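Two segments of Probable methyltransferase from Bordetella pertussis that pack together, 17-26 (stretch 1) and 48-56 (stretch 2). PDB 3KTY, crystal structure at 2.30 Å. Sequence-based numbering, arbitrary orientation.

Stretch 1 17-26: QPSHPGNVGS
Stretch 2, residues 48-56: DMTAQPEAV

Two helix beginnings meet here, one entered from a loop and running on through S26, the other starting at P53 behind the N-cap residue Q52; the helical segments run in broadly the same direction. In stretch 1, P21 (phi/psi -59/-34), G22 (-61/-41), V24 (-71/-41) and G25 (-62/-45) are helical. The closest register is G25 against A55, with CA atoms 4.0 Å apart, an approach that requires the absence of a side chain at G25. Together the stretches bury 454 Å².

D48 opens stretch 2 out of reach, with phi/psi 69/29, but its backbone O receives the N of A51 at 2.9 Å. M49, a selenomethionine (-43/-48), sends its CA-to-CB bond sideways; the rotamer m, m, t then carries the end of the chain nearer to stretch 1. Its CE lies 3.7 Å from P18 O and 3.9 Å from S19 O, while its SE sits 4.2 Å from P21 CG. One long side chain thus lies against the loop that leads into the first helix and against P21. T50 (-75/-9, chi1 p) adds a lighter touch, its CG2 4.1 Å from V24 CG1, and A51 (-95/-13) makes no contact.

Q52 leaves the helical region at -53/136 and points its CB toward stretch 1, 3.7 Å from P21 CB; its side chain is m, m. Its backbone O accepts the N of V56 at 3.2 Å, the first regular turn of the helix. The CA-to-CB bond of P53 (-54/-40) points away. That of E54 (-70/-28) points toward stretch 1, and chi1 p with chi2 t lays its CG 3.4 Å from P21 CB. E54 OE1 takes a weak hydrogen bond from G22 N, 3.5 Å long with an angle of 142° at the hydrogen. The side chain is poorly ordered, so this weak link should be read with caution.

A55 (-68/-49) meets P21, G22, V24 and G25. Its CB, directed sideways, is 3.1 Å from P21 O and 4.4 Å from both P21 CB and V24 CB, the valine holding chi1 t. P21 O also accepts the N of G25 at 3.2 Å, within its own helix. On the backbone side, A55 O lies 3.2 Å from G25 CA, a CA-H...O contact with 138° at the hydrogen. A CB on G25 would point toward stretch 2 and fall 2.0 Å from A55 O, a clash. The CA-to-CB bond of V56 (-53/-56, chi1 t) points away.

The rule is compact: proline supplies a rigid apolar surface, alanine a small apolar contact, and glycine the room for backbone to meet backbone.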

# COMPACT_ATOMS: atom_id res chain seq x y z
N GLN A 17 4.48 12.73 -16.25
CA GLN A 17 4.91 14.02 -15.73
C GLN A 17 5.50 13.96 -14.32
O GLN A 17 5.33 14.90 -13.56
CB GLN A 17 3.74 15.00 -15.77
CG GLN A 17 3.59 15.73 -17.06
CD GLN A 17 2.57 15.09 -17.97
OE1 GLN A 17 2.93 14.36 -18.91
NE2 GLN A 17 1.30 15.36 -17.72
N PRO A 18 6.19 12.86 -13.95
CA PRO A 18 6.75 12.85 -12.60
C PRO A 18 7.51 14.13 -12.38
O PRO A 18 8.32 14.51 -13.20
CB PRO A 18 7.75 11.68 -12.63
CG PRO A 18 7.97 11.39 -14.09
CD PRO A 18 6.62 11.67 -14.70
N SER A 19 7.24 14.77 -11.26
CA SER A 19 7.78 16.08 -10.95
C SER A 19 8.88 15.96 -9.90
O SER A 19 9.86 16.70 -9.94
CB SER A 19 6.65 16.99 -10.47
OG SER A 19 7.15 18.23 -10.05
N HIS A 20 8.71 15.01 -8.97
CA HIS A 20 9.61 14.83 -7.83
C HIS A 20 10.47 13.56 -7.96
O HIS A 20 9.93 12.46 -7.97
CB HIS A 20 8.79 14.74 -6.54
CG HIS A 20 7.85 15.90 -6.33
ND1 HIS A 20 8.28 17.12 -5.84
CD2 HIS A 20 6.51 16.01 -6.50
CE1 HIS A 20 7.24 17.94 -5.74
NE2 HIS A 20 6.16 17.29 -6.14
N PRO A 21 11.80 13.70 -8.07
CA PRO A 21 12.72 12.57 -8.26
C PRO A 21 12.67 11.50 -7.15
O PRO A 21 12.83 10.32 -7.44
CB PRO A 21 14.10 13.22 -8.31
CG PRO A 21 13.85 14.59 -8.80
CD PRO A 21 12.50 14.98 -8.19
N GLY A 22 12.45 11.92 -5.91
CA GLY A 22 12.29 10.96 -4.84
C GLY A 22 11.11 10.02 -5.03
O GLY A 22 11.22 8.84 -4.72
N ASN A 23 9.99 10.55 -5.51
CA ASN A 23 8.83 9.74 -5.89
C ASN A 23 9.19 8.67 -6.92
O ASN A 23 8.61 7.57 -6.92
CB ASN A 23 7.69 10.60 -6.47
CG ASN A 23 6.92 11.39 -5.42
OD1 ASN A 23 6.62 10.91 -4.32
ND2 ASN A 23 6.55 12.62 -5.78
N VAL A 24 10.12 8.98 -7.81
CA VAL A 24 10.50 8.03 -8.86
C VAL A 24 11.28 6.88 -8.28
O VAL A 24 11.08 5.74 -8.69
CB VAL A 24 11.42 8.66 -9.91
CG1 VAL A 24 11.95 7.59 -10.82
CG2 VAL A 24 10.69 9.74 -10.69
N GLY A 25 12.18 7.20 -7.34
CA GLY A 25 12.86 6.17 -6.56
C GLY A 25 11.91 5.33 -5.70
O GLY A 25 12.01 4.11 -5.67
N SER A 26 10.98 5.97 -5.01
CA SER A 26 10.02 5.26 -4.17
C SER A 26 9.17 4.35 -5.02
O SER A 26 8.84 3.23 -4.62
CB SER A 26 9.13 6.26 -3.42
OG SER A 26 9.91 7.03 -2.54
N ASP A 48 17.11 12.74 -17.27
CA ASP A 48 17.95 11.99 -16.34
C ASP A 48 17.39 12.05 -14.92
O ASP A 48 18.13 11.99 -13.95
CB ASP A 48 19.40 12.50 -16.39
CG ASP A 48 20.05 12.25 -17.76
OD1 ASP A 48 20.07 11.07 -18.19
OD2 ASP A 48 20.53 13.22 -18.40
N MSE A 49 16.07 12.18 -14.84
CA MSE A 49 15.30 12.01 -13.61
C MSE A 49 15.74 10.80 -12.81
O MSE A 49 15.89 10.89 -11.60
CB MSE A 49 13.85 11.76 -13.97
CG MSE A 49 13.07 13.00 -14.24
SE MSE A 49 12.34 13.60 -12.56
CE MSE A 49 11.89 15.44 -13.04
N THR A 50 15.89 9.65 -13.47
CA THR A 50 16.18 8.41 -12.76
C THR A 50 17.65 8.37 -12.30
O THR A 50 18.06 7.49 -11.53
CB THR A 50 15.84 7.18 -13.63
OG1 THR A 50 16.70 7.13 -14.77
CG2 THR A 50 14.40 7.23 -14.10
N ALA A 51 18.44 9.33 -12.77
CA ALA A 51 19.80 9.44 -12.28
C ALA A 51 19.94 10.45 -11.13
O ALA A 51 20.96 10.46 -10.43
CB ALA A 51 20.77 9.75 -13.42
N GLN A 52 18.91 11.28 -10.91
CA GLN A 52 18.91 12.24 -9.78
C GLN A 52 19.19 11.57 -8.44
O GLN A 52 18.61 10.51 -8.15
CB GLN A 52 17.56 12.98 -9.69
CG GLN A 52 17.16 13.73 -10.94
CD GLN A 52 17.84 15.08 -11.08
OE1 GLN A 52 17.20 16.07 -11.42
NE2 GLN A 52 19.15 15.13 -10.82
N PRO A 53 20.05 12.19 -7.61
CA PRO A 53 20.51 11.62 -6.33
C PRO A 53 19.37 11.22 -5.38
O PRO A 53 19.47 10.15 -4.75
CB PRO A 53 21.36 12.74 -5.72
CG PRO A 53 21.82 13.54 -6.89
CD PRO A 53 20.70 13.48 -7.90
N GLU A 54 18.30 12.01 -5.29
CA GLU A 54 17.17 11.62 -4.44
C GLU A 54 16.35 10.43 -4.97
O GLU A 54 15.75 9.69 -4.18
CB GLU A 54 16.27 12.81 -4.12
CG GLU A 54 15.76 13.59 -5.32
CD GLU A 54 15.07 14.90 -4.91
OE1 GLU A 54 13.82 14.92 -4.81
OE2 GLU A 54 15.80 15.89 -4.68
N ALA A 55 16.33 10.23 -6.28
CA ALA A 55 15.66 9.04 -6.80
C ALA A 55 16.46 7.83 -6.38
O ALA A 55 15.90 6.86 -5.86
CB ALA A 55 15.51 9.09 -8.31
N VAL A 56 17.76 7.88 -6.63
CA VAL A 56 18.66 6.80 -6.22
C VAL A 56 18.50 6.48 -4.73
O VAL A 56 18.22 5.34 -4.36
CB VAL A 56 20.13 7.16 -6.50
CG1 VAL A 56 21.05 6.28 -5.69
CG2 VAL A 56 20.43 7.04 -8.00